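Local atomic coordinates of transcriptional regulator, LuxR family (Burkholderia thailandensis, PDB entry 3MQQ), a protein that probably binds DNA to regulate transcription, the present chain being its PAS domain, a fold that commonly serves as a sensory module. Residues B[16-21]-B[105-110]; B[25-30]-B[40-45]; B[34-39]-B[80-85]; B[73-78]-B[91-96]. All coordinates share one frame; numbering follows the deposited sequence.

Contact 1 of 4, residues B[16-21]-B[105-110]. With NA (sodium ion), chain K.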
loop_
_atom_site.group_PDB
_atom_site.type_symbol
_atom_site.label_atom_id
_atom_site.label_comp_id
_atom_site.label_asym_id
_atom_site.label_seq_id
_atom_site.Cartn_x
_atom_site.Cartn_y
_atom_site.Cartn_z
ATOM N N LEU B 16 3.634 6.413 0.629
ATOM C CA LEU B 16 2.537 6.707 1.581
ATOM C C LEU B 16 2.508 8.186 1.894
ATOM O O LEU B 16 3.555 8.862 1.973
ATOM C CB LEU B 16 2.722 5.964 2.908
ATOM C CG LEU B 16 2.723 4.449 2.839
ATOM C CD1 LEU B 16 3.075 3.896 4.204
ATOM C CD2 LEU B 16 1.371 3.942 2.370
ATOM N N VAL B 17 1.301 8.709 2.118
ATOM C CA VAL B 17 1.114 10.137 2.455
ATOM C C VAL B 17 0.098 10.240 3.549
ATOM O O VAL B 17 -0.948 9.605 3.474
ATOM C CB VAL B 17 0.585 10.993 1.240
ATOM C CG1 VAL B 17 0.061 12.391 1.690
ATOM C CG2 VAL B 17 1.636 11.132 0.146
ATOM N N LEU B 18 0.393 11.050 4.573
ATOM C CA LEU B 18 -0.624 11.556 5.508
ATOM C C LEU B 18 -1.009 12.947 5.004
ATOM O O LEU B 18 -0.148 13.803 4.891
ATOM C CB LEU B 18 -0.074 11.613 6.947
ATOM C CG LEU B 18 0.675 10.368 7.396
ATOM C CD1 LEU B 18 1.176 10.526 8.864
ATOM C CD2 LEU B 18 -0.248 9.145 7.259
ATOM N N SER B 19 -2.270 13.119 4.595
ATOM C CA SER B 19 -2.692 14.367 3.924
ATOM C C SER B 19 -3.635 15.173 4.811
ATOM O O SER B 19 -4.140 14.702 5.859
ATOM C CB SER B 19 -3.388 14.046 2.603
ATOM O OG SER B 19 -4.690 13.493 2.870
ATOM N N ARG B 20 -3.835 16.418 4.391
ATOM C CA ARG B 20 -4.885 17.276 4.961
ATOM C C ARG B 20 -5.198 18.320 3.904
ATOM O O ARG B 20 -4.290 18.994 3.412
ATOM C CB ARG B 20 -4.439 17.905 6.284
ATOM C CG ARG B 20 -5.503 18.719 6.953
ATOM C CD ARG B 20 -5.286 18.745 8.469
ATOM N NE ARG B 20 -4.126 19.517 8.933
ATOM C CZ ARG B 20 -3.567 20.564 8.318
ATOM N NH1 ARG B 20 -2.534 21.173 8.883
ATOM N NH2 ARG B 20 -4.006 21.001 7.145
ATOM N N ASP B 21 -6.475 18.412 3.535
ATOM C CA ASP B 21 -6.942 19.332 2.483
ATOM C C ASP B 21 -6.101 19.299 1.193
ATOM O O ASP B 21 -5.770 20.341 0.604
ATOM C CB ASP B 21 -7.047 20.739 3.062
ATOM C CG ASP B 21 -7.920 20.785 4.297
ATOM O OD1 ASP B 21 -8.867 19.969 4.400
ATOM O OD2 ASP B 21 -7.662 21.636 5.162
ATOM N N ALA B 105 -8.365 15.377 6.104
ATOM C CA ALA B 105 -7.303 14.470 6.543
ATOM C C ALA B 105 -7.533 13.057 5.998
ATOM O O ALA B 105 -8.652 12.551 6.005
ATOM C CB ALA B 105 -7.186 14.442 8.067
ATOM N N GLY B 106 -6.473 12.432 5.496
ATOM C CA GLY B 106 -6.584 11.033 5.122
ATOM C C GLY B 106 -5.237 10.377 4.918
ATOM O O GLY B 106 -4.194 11.016 5.048
ATOM N N VAL B 107 -5.295 9.075 4.643
ATOM C CA VAL B 107 -4.099 8.287 4.304
ATOM C C VAL B 107 -4.209 7.900 2.830
ATOM O O VAL B 107 -5.213 7.364 2.395
ATOM C CB VAL B 107 -3.943 7.026 5.226
ATOM C CG1 VAL B 107 -2.557 6.345 5.054
ATOM C CG2 VAL B 107 -4.102 7.411 6.676
ATOM N N TRP B 108 -3.138 8.156 2.073
ATOM C CA TRP B 108 -3.102 7.910 0.625
ATOM C C TRP B 108 -1.890 7.086 0.258
ATOM O O TRP B 108 -0.843 7.255 0.861
ATOM C CB TRP B 108 -3.063 9.237 -0.122
ATOM C CG TRP B 108 -4.377 9.959 0.007
ATOM C CD1 TRP B 108 -4.789 10.771 1.031
ATOM C CD2 TRP B 108 -5.451 9.884 -0.910
ATOM N NE1 TRP B 108 -6.077 11.205 0.805
ATOM C CE2 TRP B 108 -6.501 10.688 -0.395
ATOM C CE3 TRP B 108 -5.632 9.218 -2.123
ATOM C CZ2 TRP B 108 -7.720 10.841 -1.058
ATOM C CZ3 TRP B 108 -6.857 9.374 -2.792
ATOM C CH2 TRP B 108 -7.878 10.177 -2.248
ATOM N N THR B 109 -2.063 6.196 -0.728
ATOM C CA THR B 109 -0.979 5.311 -1.175
ATOM C C THR B 109 -0.738 5.545 -2.642
ATOM O O THR B 109 -1.662 5.848 -3.372
ATOM C CB THR B 109 -1.259 3.780 -0.944
ATOM O OG1 THR B 109 -2.232 3.315 -1.892
ATOM C CG2 THR B 109 -1.741 3.457 0.467
ATOM N N PHE B 110 0.513 5.359 -3.073
ATOM C CA PHE B 110 0.892 5.565 -4.474
ATOM C C PHE B 110 1.835 4.434 -4.878
ATOM O O PHE B 110 2.753 4.140 -4.146
ATOM C CB PHE B 110 1.680 6.879 -4.579
ATOM C CG PHE B 110 0.867 8.088 -4.229
ATOM C CD1 PHE B 110 0.336 8.882 -5.228
ATOM C CD2 PHE B 110 0.616 8.415 -2.900
ATOM C CE1 PHE B 110 -0.471 9.981 -4.902
ATOM C CE2 PHE B 110 -0.170 9.528 -2.583
ATOM C CZ PHE B 110 -0.699 10.296 -3.572
HETATM NA NA NA K . -6.361 15.416 1.840
HETATM O O HOH W 1 -6.694 14.377 -0.629
#
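Four backbone hydrogen bonds tie strand 16-20 to strand 106-110, and a sodium ion closes one end of the pairing. The straightest of the four runs from Ser19 N to Gly106 O (2.9 Å, 179° at the hydrogen). Trp108 N reaches Val17 O at 3.0 Å, while Val17 N returns the bond to Trp108 O. In the fourth, Gly106 N lies well above the carbonyl plane of Ser19 O at 3.3 Å, so the ladder distorts near its end. Ser19 holds OG in the crowded position between backbone N and carbonyl carbon (chi1 73°), which turns the hydroxyl to the sodium at 2.8 Å; the same OG makes a weak bond to Gly106 O. A water and the carbonyl oxygens of Leu103 and Ala104 also bind the ion. The hydroxyl further meets the indole of Trp108 at its edge, OG lying 3.3 Å from CD1. On the Ser19 and Trp108 face, Val17 CG2, beside its backbone N, crosses obliquely to Phe110 CE2 at 3.6 Å. On the other face Leu16 and Thr109 lie side by side, CD2 against CG2 at 3.7 Å. The strands run antiparallel, their axes at 155°, and strand 106-112 is the middle one of the five in the PAS-type sheet. Phe47 packs edge-to-face with Trp108, and Leu31 of helix 29-34 touches Val17 and Phe110. The face with Leu18, Val107 and Thr109 meets Ala8, Leu11 and Ile14 of the second subunit, while strands 23-27 and 87-96 flank the pair within the sheet.

Contact 2 of 4, residues B[25-30]-B[40-45]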
loop_
_atom_site.group_PDB
_atom_site.type_symbol
_atom_site.label_atom_id
_atom_site.label_comp_id
_atom_site.label_asym_id
_atom_site.label_seq_id
_atom_site.Cartn_x
_atom_site.Cartn_y
_atom_site.Cartn_z
ATOM N N GLU B 25 1.131 16.230 4.327
ATOM C CA GLU B 25 1.652 16.618 5.642
ATOM C C GLU B 25 2.844 15.753 6.054
ATOM O O GLU B 25 3.746 16.214 6.774
ATOM C CB GLU B 25 0.552 16.585 6.703
ATOM C CG GLU B 25 -0.678 17.378 6.319
ATOM C CD GLU B 25 -0.495 18.867 6.521
ATOM O OE1 GLU B 25 -0.983 19.377 7.542
ATOM O OE2 GLU B 25 0.140 19.522 5.671
ATOM N N ASP B 26 2.855 14.504 5.583
ATOM C CA ASP B 26 3.991 13.624 5.817
ATOM C C ASP B 26 4.014 12.613 4.698
ATOM O O ASP B 26 2.981 12.340 4.094
ATOM C CB ASP B 26 3.898 12.947 7.192
ATOM C CG ASP B 26 5.214 12.345 7.654
ATOM O OD1 ASP B 26 6.274 12.532 7.006
ATOM O OD2 ASP B 26 5.201 11.685 8.715
ATOM N N CYS B 27 5.201 12.094 4.400
ATOM C CA CYS B 27 5.312 11.077 3.373
ATOM C C CYS B 27 6.571 10.267 3.629
ATOM O O CYS B 27 7.435 10.625 4.454
ATOM C CB CYS B 27 5.319 11.682 1.935
ATOM S SG CYS B 27 6.875 12.546 1.460
ATOM N N ASN B 28 6.671 9.158 2.929
ATOM C CA ASN B 28 7.847 8.324 3.059
ATOM C C ASN B 28 8.836 8.471 1.896
ATOM O O ASN B 28 8.550 9.167 0.881
ATOM C CB ASN B 28 7.463 6.837 3.315
ATOM C CG ASN B 28 6.702 6.195 2.169
ATOM O OD1 ASN B 28 6.509 6.777 1.095
ATOM N ND2 ASN B 28 6.273 4.956 2.400
ATOM N N ASP B 29 9.980 7.792 2.048
ATOM C CA ASP B 29 11.052 7.841 1.039
ATOM C C ASP B 29 10.580 7.242 -0.292
ATOM O O ASP B 29 10.994 7.698 -1.347
ATOM C CB ASP B 29 12.352 7.176 1.534
ATOM C CG ASP B 29 13.233 8.120 2.349
ATOM O OD1 ASP B 29 12.953 9.339 2.414
ATOM O OD2 ASP B 29 14.250 7.661 2.903
ATOM N N GLU B 30 9.715 6.213 -0.253
ATOM C CA GLU B 30 9.225 5.636 -1.504
ATOM C C GLU B 30 8.456 6.649 -2.343
ATOM O O GLU B 30 8.600 6.656 -3.590
ATOM C CB GLU B 30 8.396 4.363 -1.262
ATOM C CG GLU B 30 7.959 3.572 -2.548
ATOM C CD GLU B 30 9.103 3.140 -3.446
ATOM O OE1 GLU B 30 10.197 2.848 -2.932
ATOM O OE2 GLU B 30 8.889 3.059 -4.687
ATOM N N ALA B 40 11.734 16.358 1.575
ATOM C CA ALA B 40 11.643 17.791 1.866
ATOM C C ALA B 40 10.925 18.558 0.756
ATOM O O ALA B 40 10.290 19.576 1.030
ATOM C CB ALA B 40 13.023 18.377 2.094
ATOM N N ASP B 41 11.034 18.096 -0.489
ATOM C CA ASP B 41 10.341 18.755 -1.614
ATOM C C ASP B 41 8.826 18.543 -1.563
ATOM O O ASP B 41 8.074 19.315 -2.144
ATOM C CB ASP B 41 10.875 18.290 -2.977
ATOM C CG ASP B 41 12.343 18.669 -3.202
ATOM O OD1 ASP B 41 12.732 19.836 -2.948
ATOM O OD2 ASP B 41 13.111 17.788 -3.637
ATOM N N LEU B 42 8.392 17.498 -0.856
ATOM C CA LEU B 42 6.988 17.101 -0.863
ATOM C C LEU B 42 6.235 17.526 0.381
ATOM O O LEU B 42 5.020 17.712 0.341
ATOM C CB LEU B 42 6.850 15.583 -1.095
ATOM C CG LEU B 42 7.240 15.135 -2.510
ATOM C CD1 LEU B 42 7.542 13.659 -2.560
ATOM C CD2 LEU B 42 6.093 15.485 -3.445
ATOM N N ILE B 43 6.939 17.647 1.494
ATOM C CA ILE B 43 6.294 18.047 2.735
ATOM C C ILE B 43 5.714 19.458 2.625
ATOM O O ILE B 43 6.426 20.440 2.385
ATOM C CB ILE B 43 7.258 17.967 3.920
ATOM C CG1 ILE B 43 7.790 16.537 4.050
ATOM C CG2 ILE B 43 6.578 18.454 5.206
ATOM C CD1 ILE B 43 6.738 15.508 4.327
ATOM N N GLY B 44 4.401 19.541 2.798
ATOM C CA GLY B 44 3.698 20.813 2.730
ATOM C C GLY B 44 3.412 21.202 1.301
ATOM O O GLY B 44 3.071 22.331 1.033
ATOM N N ARG B 45 3.560 20.252 0.382
ATOM C CA ARG B 45 3.223 20.467 -1.026
ATOM C C ARG B 45 1.785 20.049 -1.325
ATOM O O ARG B 45 1.361 18.956 -0.886
ATOM C CB ARG B 45 4.221 19.684 -1.916
ATOM C CG ARG B 45 4.297 20.190 -3.339
ATOM C CD ARG B 45 5.047 21.541 -3.434
ATOM N NE ARG B 45 6.481 21.316 -3.424
ATOM C CZ ARG B 45 7.393 22.073 -4.028
ATOM N NH1 ARG B 45 7.050 23.151 -4.747
ATOM N NH2 ARG B 45 8.668 21.754 -3.918
#
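A classic beta bulge, with Glu25 and Asp26 both facing Leu18, sits on strand 23-27 at the edge of the PAS-domain sheet, and the chain following helix 39-42 packs against it. No hydrogen bond joins segments 25-30 and 40-45; the contact is apolar and rests on Ile43. This side chain places CG1 anti to its carbonyl carbon (chi1 -58°) and turns at chi2 (-62°), which brings CD1 down onto the strand backbone, 3.6 Å from Asp26 CA and 3.7 Å from Cys27 N. CG2, anti to the backbone N, settles by Glu25 O at 3.9 Å. Cys27 holds SG in the crowded position between N and carbonyl carbon and meets Leu42 CB at 4.0 Å and Ile43 CD1 at 4.1 Å. Asp26 turns CG anti to its N; OD1 takes a weak bond from Cys27 N, while OD2 is hydrogen-bonded to Tyr5 of the second subunit. Leu42 to Arg45 form a type II beta turn, with Gly44 at positive phi. Arg45 reaches back to Asp41, just before the turn; NE and NH2 grip Asp41 O side-on in the guanidinium plane, NE at 2.9 Å and nearly along the C=O axis.

Contact 3 of 4, residues B[34-39]-B[80-85]; sequences IFRCAR and MKRAGG. With EOH (ethanol), chain I.
Arg36 and Arg82 lie side by side, their guanidinium planes 12° apart and Arg36 CZ 3.8 Å from Arg82 CZ. Arg36 NH2 stands over the centre of the Arg82 group, 3.4 Å from Arg82 CZ. Arg82 is extended from CG to NE, whereas Arg36 bends at chi2 (-68°) and lays its CG along Arg82 CD. Like charges come close here, so the stack probably depends on the surrounding acceptors. Arg82 NH1 gives an in-plane hydrogen bond to a lone pair of Ile34 O at 2.8 Å, and Glu86 and Asp112 form salt bridges with the same side chain. Arg36 NH1 donates to Ala33 O and to the oxygen of an ethanol, probably from the crystallisation liquor (2.9 Å, 159°), whose C1 rests against Ile34. Arg36, at positive phi, is the C-prime residue of a Schellman motif ending helix 29-34; this exit carries the chain past the end of strand 74-81 of the PAS-domain sheet, after which Arg82 to Gly85 form a type II turn. Phe35 sends its ring edge at the strand: Lys81 O lies near the ring plane, 3.3 Å from CD1, and CE1 meets selenomethionine Met80 CB at 4.0 Å. Phe88 packs edge-to-face on the ring of Phe35 and makes a cation-pi contact with Arg82. Ala83 N donates to Phe35 O at 2.9 Å from above the carbonyl plane, and Ala83 CB sits 3.2 Å from that oxygen.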
loop_
_atom_site.group_PDB
_atom_site.type_symbol
_atom_site.label_atom_id
_atom_site.label_comp_id
_atom_site.label_asym_id
_atom_site.label_seq_id
_atom_site.Cartn_x
_atom_site.Cartn_y
_atom_site.Cartn_z
ATOM N N ILE B 34 9.359 7.751 -6.169
ATOM C CA ILE B 34 8.440 7.693 -7.303
ATOM C C ILE B 34 8.450 9.026 -8.044
ATOM O O ILE B 34 8.511 9.067 -9.288
ATOM C CB ILE B 34 7.000 7.354 -6.856
ATOM C CG1 ILE B 34 6.918 5.932 -6.266
ATOM C CG2 ILE B 34 6.015 7.551 -8.014
ATOM C CD1 ILE B 34 5.630 5.658 -5.466
ATOM N N PHE B 35 8.423 10.116 -7.280
ATOM C CA PHE B 35 8.334 11.451 -7.872
ATOM C C PHE B 35 9.678 12.127 -8.145
ATOM O O PHE B 35 9.739 13.307 -8.497
ATOM C CB PHE B 35 7.346 12.321 -7.081
ATOM C CG PHE B 35 5.926 11.914 -7.302
ATOM C CD1 PHE B 35 5.233 12.349 -8.433
ATOM C CD2 PHE B 35 5.307 11.016 -6.439
ATOM C CE1 PHE B 35 3.914 11.927 -8.663
ATOM C CE2 PHE B 35 3.998 10.607 -6.643
ATOM C CZ PHE B 35 3.307 11.055 -7.778
ATOM N N ARG B 36 10.745 11.340 -8.011
ATOM C CA ARG B 36 12.115 11.770 -8.305
ATOM C C ARG B 36 12.514 13.073 -7.629
ATOM O O ARG B 36 13.073 13.976 -8.277
ATOM C CB ARG B 36 12.337 11.897 -9.827
ATOM C CG ARG B 36 11.813 10.747 -10.660
ATOM C CD ARG B 36 12.567 9.431 -10.448
ATOM N NE ARG B 36 12.252 8.428 -11.476
ATOM C CZ ARG B 36 11.603 7.285 -11.258
ATOM N NH1 ARG B 36 11.195 6.951 -10.038
ATOM N NH2 ARG B 36 11.386 6.454 -12.268
ATOM N N CYS B 37 12.260 13.156 -6.322
ATOM C CA CYS B 37 12.654 14.328 -5.539
ATOM C C CYS B 37 13.003 13.908 -4.115
ATOM O O CYS B 37 13.078 12.716 -3.829
ATOM C CB CYS B 37 11.521 15.342 -5.517
ATOM S SG CYS B 37 9.988 14.662 -4.867
ATOM N N ALA B 38 13.232 14.888 -3.241
ATOM C CA ALA B 38 13.452 14.615 -1.816
ATOM C C ALA B 38 12.149 14.705 -1.034
ATOM O O ALA B 38 11.223 15.406 -1.442
ATOM C CB ALA B 38 14.444 15.576 -1.253
ATOM N N ARG B 39 12.082 14.020 0.105
ATOM C CA ARG B 39 10.910 14.151 0.973
ATOM C C ARG B 39 10.655 15.617 1.317
ATOM O O ARG B 39 9.512 16.064 1.333
ATOM C CB ARG B 39 11.104 13.362 2.275
ATOM C CG ARG B 39 10.949 11.856 2.181
ATOM C CD ARG B 39 10.902 11.251 3.606
ATOM N NE ARG B 39 10.002 11.985 4.501
ATOM C CZ ARG B 39 10.326 12.425 5.712
ATOM N NH1 ARG B 39 11.535 12.195 6.216
ATOM N NH2 ARG B 39 9.428 13.086 6.434
HETATM N N MSE B 80 0.231 10.467 -13.519
HETATM C CA MSE B 80 0.801 11.502 -12.682
HETATM C C MSE B 80 2.104 12.006 -13.283
HETATM O O MSE B 80 2.536 11.506 -14.316
HETATM C CB MSE B 80 0.991 10.962 -11.249
HETATM C CG MSE B 80 -0.342 10.448 -10.664
HETATM SE SE MSE B 80 -1.614 11.868 -10.324
HETATM C CE MSE B 80 -1.008 12.391 -8.552
ATOM N N LYS B 81 2.688 13.004 -12.632
ATOM C CA LYS B 81 3.857 13.727 -13.127
ATOM C C LYS B 81 5.021 13.722 -12.126
ATOM O O LYS B 81 4.921 14.285 -11.030
ATOM C CB LYS B 81 3.459 15.175 -13.453
ATOM C CG LYS B 81 4.544 15.953 -14.192
ATOM C CD LYS B 81 4.038 17.333 -14.587
ATOM C CE LYS B 81 3.945 18.240 -13.373
ATOM N NZ LYS B 81 5.143 18.032 -12.532
ATOM N N ARG B 82 6.152 13.141 -12.528
ATOM C CA ARG B 82 7.374 13.201 -11.713
ATOM C C ARG B 82 7.977 14.609 -11.715
ATOM O O ARG B 82 7.718 15.396 -12.626
ATOM C CB ARG B 82 8.416 12.175 -12.205
ATOM C CG ARG B 82 7.877 10.763 -12.422
ATOM C CD ARG B 82 9.000 9.782 -12.773
ATOM N NE ARG B 82 8.552 8.567 -13.458
ATOM C CZ ARG B 82 8.150 7.459 -12.840
ATOM N NH1 ARG B 82 8.105 7.412 -11.500
ATOM N NH2 ARG B 82 7.786 6.406 -13.552
ATOM N N ALA B 83 8.743 14.943 -10.679
ATOM C CA ALA B 83 9.561 16.153 -10.717
ATOM C C ALA B 83 10.370 16.130 -12.017
ATOM O O ALA B 83 10.989 15.117 -12.353
ATOM C CB ALA B 83 10.483 16.241 -9.493
ATOM N N GLY B 84 10.327 17.225 -12.764
ATOM C CA GLY B 84 11.022 17.281 -14.054
ATOM C C GLY B 84 10.107 16.986 -15.230
ATOM O O GLY B 84 10.510 17.121 -16.390
ATOM N N GLY B 85 8.874 16.578 -14.938
ATOM C CA GLY B 85 7.835 16.496 -15.972
ATOM C C GLY B 85 7.441 15.146 -16.559
ATOM O O GLY B 85 6.422 15.059 -17.249
HETATM C C1 EOH I . 10.002 4.718 -7.849
HETATM C C2 EOH I . 10.440 3.322 -7.414
HETATM O O EOH I . 9.453 4.844 -9.160
#

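Contact 4 of 4, residues B[73-78]-B[91-96]; sequences SYADDR and HVTGRA
The beta hairpin of strands 74-81 and 87-96 supplies this contact at the edge of the PAS-domain sheet, its two segments running antiparallel with axes 166° apart. Tyr74 with Gly94 and Asp76 with Val92 are the hydrogen-bonded pairs. Of their four bonds, Val92 N to Asp76 O is the straightest (2.9 Å, 169°), and Gly94 N to Tyr74 O the shortest at 2.8 Å. On the face of Tyr74, Asp76 and Val92, Asp76 gathers three donors. Its CG takes the crowded position between N and carbonyl carbon (chi1 73°), setting the carboxylate beside Val92. Arg78, bent at chi2 and chi3, curls back and grips it side-on in a salt bridge: NE meets the syn lone pair of OD1 at 2.7 Å, and NH2 that of OD2 at 3.0 Å. Tyr74 OH takes the anti lone pair of OD2 in a very short bond of 2.5 Å. Together they fix the carboxylate's rotation and would probably favour its ionised form. Over one face of the Arg78 guanidinium, offset toward the rim, lies Val92 CG2, 3.5 Å from NE. On the opposite side of the sheet Ala75 CB touches Thr93 CG2 at 3.8 Å, and Thr93 OG1 is hydrogen-bonded to Thr109. Arg95 bonds Gly72 O and forms a salt bridge with Glu30 of the second subunit. Helix 54-71 packs on Tyr74 through Ile64, Val67 and Met68 and on Arg78 through Ile60, while Trp108 and Phe110 of strand 106-112 press on Val92.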
loop_
_atom_site.group_PDB
_atom_site.type_symbol
_atom_site.label_atom_id
_atom_site.label_comp_id
_atom_site.label_asym_id
_atom_site.label_seq_id
_atom_site.Cartn_x
_atom_site.Cartn_y
_atom_site.Cartn_z
ATOM N N SER B 73 -13.819 4.698 0.884
ATOM C CA SER B 73 -12.443 4.512 0.387
ATOM C C SER B 73 -12.432 4.750 -1.111
ATOM O O SER B 73 -13.487 4.834 -1.744
ATOM C CB SER B 73 -11.876 3.129 0.740
ATOM O OG SER B 73 -12.381 2.104 -0.104
ATOM N N TYR B 74 -11.233 4.868 -1.665
ATOM C CA TYR B 74 -11.088 5.222 -3.055
ATOM C C TYR B 74 -9.859 4.535 -3.625
ATOM O O TYR B 74 -8.841 4.467 -2.969
ATOM C CB TYR B 74 -10.898 6.724 -3.182
ATOM C CG TYR B 74 -10.740 7.169 -4.609
ATOM C CD1 TYR B 74 -11.858 7.381 -5.412
ATOM C CD2 TYR B 74 -9.472 7.328 -5.177
ATOM C CE1 TYR B 74 -11.725 7.768 -6.731
ATOM C CE2 TYR B 74 -9.330 7.722 -6.505
ATOM C CZ TYR B 74 -10.462 7.939 -7.269
ATOM O OH TYR B 74 -10.350 8.321 -8.572
ATOM N N ALA B 75 -9.977 4.039 -4.854
ATOM C CA ALA B 75 -8.811 3.526 -5.551
ATOM C C ALA B 75 -8.995 3.780 -7.034
ATOM O O ALA B 75 -10.120 3.688 -7.588
ATOM C CB ALA B 75 -8.612 2.022 -5.277
ATOM N N ASP B 76 -7.889 4.158 -7.680
ATOM C CA ASP B 76 -7.870 4.186 -9.129
ATOM C C ASP B 76 -6.465 4.004 -9.701
ATOM O O ASP B 76 -5.505 3.810 -8.992
ATOM C CB ASP B 76 -8.487 5.498 -9.672
ATOM C CG ASP B 76 -7.584 6.696 -9.473
ATOM O OD1 ASP B 76 -6.353 6.507 -9.365
ATOM O OD2 ASP B 76 -8.084 7.842 -9.433
ATOM N N ASP B 77 -6.390 4.016 -11.031
ATOM C CA ASP B 77 -5.091 4.201 -11.700
ATOM C C ASP B 77 -5.191 5.514 -12.434
ATOM O O ASP B 77 -6.225 5.785 -13.060
ATOM C CB ASP B 77 -4.897 3.089 -12.728
ATOM C CG ASP B 77 -4.889 1.731 -12.095
ATOM O OD1 ASP B 77 -4.190 1.562 -11.075
ATOM O OD2 ASP B 77 -5.611 0.844 -12.596
ATOM N N ARG B 78 -4.132 6.319 -12.378
ATOM C CA ARG B 78 -4.107 7.529 -13.190
ATOM C C ARG B 78 -2.719 7.915 -13.598
ATOM O O ARG B 78 -1.736 7.435 -13.054
ATOM C CB ARG B 78 -4.775 8.706 -12.482
ATOM C CG ARG B 78 -3.855 9.483 -11.547
ATOM C CD ARG B 78 -3.581 8.695 -10.273
ATOM N NE ARG B 78 -4.759 8.677 -9.425
ATOM C CZ ARG B 78 -5.064 9.618 -8.537
ATOM N NH1 ARG B 78 -4.278 10.674 -8.360
ATOM N NH2 ARG B 78 -6.162 9.508 -7.831
ATOM N N HIS B 91 -0.900 3.739 -9.413
ATOM C CA HIS B 91 -2.118 3.271 -8.747
ATOM C C HIS B 91 -2.210 4.002 -7.429
ATOM O O HIS B 91 -1.233 4.075 -6.700
ATOM C CB HIS B 91 -2.035 1.761 -8.431
ATOM C CG HIS B 91 -3.281 1.211 -7.798
ATOM N ND1 HIS B 91 -3.318 0.661 -6.531
ATOM C CD2 HIS B 91 -4.538 1.110 -8.287
ATOM C CE1 HIS B 91 -4.555 0.263 -6.269
ATOM N NE2 HIS B 91 -5.309 0.521 -7.321
ATOM N N VAL B 92 -3.374 4.580 -7.139
ATOM C CA VAL B 92 -3.543 5.435 -5.956
ATOM C C VAL B 92 -4.717 4.927 -5.151
ATOM O O VAL B 92 -5.751 4.590 -5.706
ATOM C CB VAL B 92 -3.744 6.941 -6.288
ATOM C CG1 VAL B 92 -3.943 7.787 -4.980
ATOM C CG2 VAL B 92 -2.516 7.465 -7.009
ATOM N N THR B 93 -4.524 4.788 -3.838
ATOM C CA THR B 93 -5.651 4.445 -2.962
ATOM C C THR B 93 -5.726 5.453 -1.841
ATOM O O THR B 93 -4.735 6.055 -1.476
ATOM C CB THR B 93 -5.628 2.985 -2.384
ATOM O OG1 THR B 93 -4.755 2.883 -1.255
ATOM C CG2 THR B 93 -5.257 1.932 -3.435
ATOM N N GLY B 94 -6.912 5.657 -1.288
ATOM C CA GLY B 94 -7.017 6.620 -0.192
ATOM C C GLY B 94 -8.187 6.326 0.716
ATOM O O GLY B 94 -9.191 5.768 0.298
ATOM N N ARG B 95 -8.005 6.619 2.002
ATOM C CA ARG B 95 -9.135 6.625 2.910
ATOM C C ARG B 95 -9.117 7.893 3.732
ATOM O O ARG B 95 -8.126 8.198 4.387
ATOM C CB ARG B 95 -9.132 5.404 3.839
ATOM C CG ARG B 95 -10.393 5.403 4.720
ATOM C CD ARG B 95 -10.615 4.098 5.416
ATOM N NE ARG B 95 -11.385 3.144 4.622
ATOM C CZ ARG B 95 -11.045 1.871 4.458
ATOM N NH1 ARG B 95 -11.827 1.062 3.747
ATOM N NH2 ARG B 95 -9.926 1.401 5.012
ATOM N N ALA B 96 -10.248 8.583 3.749
ATOM C CA ALA B 96 -10.420 9.792 4.562
ATOM C C ALA B 96 -10.680 9.396 6.001
ATOM O O ALA B 96 -11.349 8.393 6.271
ATOM C CB ALA B 96 -11.582 10.622 4.029
#

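How the contacts relate
All four contacts reach one antiparallel sheet. Contact 1 lies between contacts 2 and 4, its centre about 10 Å from each, while those two do not touch. Arg20 NH1 bridges to Glu25 OE1 at 2.7 Å, joining contacts 1 and 2; Thr109 OG1 and Thr93 OG1, 2.6 Å apart, join contacts 1 and 4. Contact 3 meets contact 1 where Ile34 CD1 packs 3.5 Å from Phe110 O, and contact 2 where Leu42 CD1 lies 3.5 Å from Cys37 SG. Contacts 3 and 4 share strand 74-81. Sodium is bound at contact 1; ethanol bonds to contact 3 and also lies about 5 Å from the Trp108 and Arg78 side chains. Contacts 1, 2 and 4 touch the second subunit.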